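Local coordinates for uncharacterized protein (Mycobacterium avium subsp. paratuberculosis, PDB 4R9Z) that probably hydrolyses fatty acyl-CoA thioesters to free fatty acid and coenzyme A, as a double hot-dog acyl-CoA thioesterase of the TesB type, at residues V214-A218 with M271-P275. Numbering follows the deposited sequence.
Sequences VGASA and MYFPP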
loop_
_atom_site.group_PDB
_atom_site.type_symbol
_atom_site.label_atom_id
_atom_site.label_comp_id
_atom_site.label_asym_id
_atom_site.label_seq_id
_atom_site.Cartn_x
_atom_site.Cartn_y
_atom_site.Cartn_z
ATOM N N VAL B 214 22.751 -3.012 13.355
ATOM C CA VAL B 214 23.720 -3.999 12.856
ATOM C C VAL B 214 23.034 -5.254 12.271
ATOM O O VAL B 214 23.240 -6.387 12.715
ATOM C CB VAL B 214 24.775 -4.364 13.970
ATOM C CG1 VAL B 214 24.145 -5.055 15.197
ATOM C CG2 VAL B 214 25.954 -5.160 13.394
ATOM N N GLY B 215 22.208 -5.023 11.256
ATOM C CA GLY B 215 21.410 -6.081 10.666
ATOM C C GLY B 215 21.128 -5.803 9.205
ATOM O O GLY B 215 20.606 -4.744 8.856
ATOM N N ALA B 216 21.452 -6.767 8.351
ATOM C CA ALA B 216 21.167 -6.656 6.927
ATOM C C ALA B 216 19.674 -6.798 6.655
ATOM O O ALA B 216 18.983 -7.585 7.301
ATOM C CB ALA B 216 21.950 -7.699 6.151
ATOM N N SER B 217 19.181 -6.013 5.705
ATOM C CA SER B 217 17.755 -5.955 5.419
ATOM C C SER B 217 17.490 -5.934 3.921
ATOM O O SER B 217 18.368 -5.599 3.128
ATOM C CB SER B 217 17.125 -4.725 6.077
ATOM O OG SER B 217 17.467 -3.536 5.388
ATOM N N ALA B 218 16.267 -6.286 3.542
ATOM C CA ALA B 218 15.820 -6.146 2.165
ATOM C C ALA B 218 14.417 -5.564 2.160
ATOM O O ALA B 218 13.564 -5.980 2.942
ATOM C CB ALA B 218 15.851 -7.483 1.441
ATOM N N MET B 271 9.751 -4.238 5.124
ATOM C CA MET B 271 11.078 -4.751 4.818
ATOM C C MET B 271 11.410 -6.019 5.603
ATOM O O MET B 271 10.919 -6.226 6.715
ATOM C CB MET B 271 12.135 -3.676 5.079
ATOM C CG MET B 271 12.305 -3.282 6.532
ATOM S SD MET B 271 12.979 -1.614 6.696
ATOM C CE MET B 271 11.531 -0.621 6.342
ATOM N N TYR B 272 12.245 -6.859 4.998
ATOM C CA TYR B 272 12.634 -8.154 5.548
ATOM C C TYR B 272 13.993 -8.117 6.251
ATOM O O TYR B 272 14.975 -7.619 5.697
ATOM C CB TYR B 272 12.654 -9.196 4.430
ATOM C CG TYR B 272 13.134 -10.577 4.828
ATOM C CD1 TYR B 272 12.458 -11.325 5.784
ATOM C CD2 TYR B 272 14.247 -11.149 4.214
ATOM C CE1 TYR B 272 12.891 -12.597 6.133
ATOM C CE2 TYR B 272 14.687 -12.416 4.555
ATOM C CZ TYR B 272 14.008 -13.136 5.514
ATOM O OH TYR B 272 14.440 -14.398 5.856
ATOM N N PHE B 273 14.028 -8.610 7.487
ATOM C CA PHE B 273 15.281 -8.803 8.221
ATOM C C PHE B 273 15.584 -10.281 8.458
ATOM O O PHE B 273 14.957 -10.913 9.309
ATOM C CB PHE B 273 15.247 -8.080 9.563
ATOM C CG PHE B 273 15.361 -6.592 9.454
ATOM C CD1 PHE B 273 14.229 -5.804 9.310
ATOM C CD2 PHE B 273 16.602 -5.976 9.508
ATOM C CE1 PHE B 273 14.333 -4.429 9.213
ATOM C CE2 PHE B 273 16.713 -4.604 9.420
ATOM C CZ PHE B 273 15.579 -3.827 9.267
ATOM N N PRO B 274 16.553 -10.834 7.713
ATOM C CA PRO B 274 16.950 -12.236 7.894
ATOM C C PRO B 274 17.493 -12.504 9.293
ATOM O O PRO B 274 18.349 -11.755 9.765
ATOM C CB PRO B 274 18.056 -12.431 6.850
ATOM C CG PRO B 274 17.857 -11.343 5.855
ATOM C CD PRO B 274 17.273 -10.186 6.604
ATOM N N PRO B 275 17.013 -13.572 9.944
ATOM C CA PRO B 275 17.583 -13.998 11.227
ATOM C C PRO B 275 18.973 -14.608 11.059
ATOM O O PRO B 275 19.893 -14.219 11.782
ATOM C CB PRO B 275 16.579 -15.041 11.734
ATOM C CG PRO B 275 15.320 -14.780 10.963
ATOM C CD PRO B 275 15.776 -14.299 9.621
#
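The ring of Phe273 is covered on one face by Ser217 CB, which sits 3.7 Å from the ring centroid in a CH-pi contact. Gly215 O approaches the edge of the same ring, 3.9 Å from Phe273 CE2. The Phe273 side chain also touches Arg211 of helix 204-211 and Ala250 of strand 249-258. The backbones pair where strand 218-226 begins. Ala218 N donates to Tyr272 O (2.8 Å) and Tyr272 N donates to Ala218 O (2.6 Å), both nearly straight. This makes Ala218 and Tyr272 an antiparallel hydrogen-bonded pair with side chains on the same face. The CA of Ser217 adds a CA-H...O contact to Tyr272 O at 3.3 Å. The CA atoms of Ser217 and Phe273 are still 4.7 Å apart; beyond them the chains separate. Pro274 has no amide hydrogen, and its CD rests 3.2 Å from Ala216 O. The Tyr272 ring meets Phe89 of the second subunit edge-to-face. The arrangement is the end of an antiparallel strand pair, where the first residue of 218-226 meets the last of 263-272 in the second hot-dog repeat of a double hot-dog thioesterase.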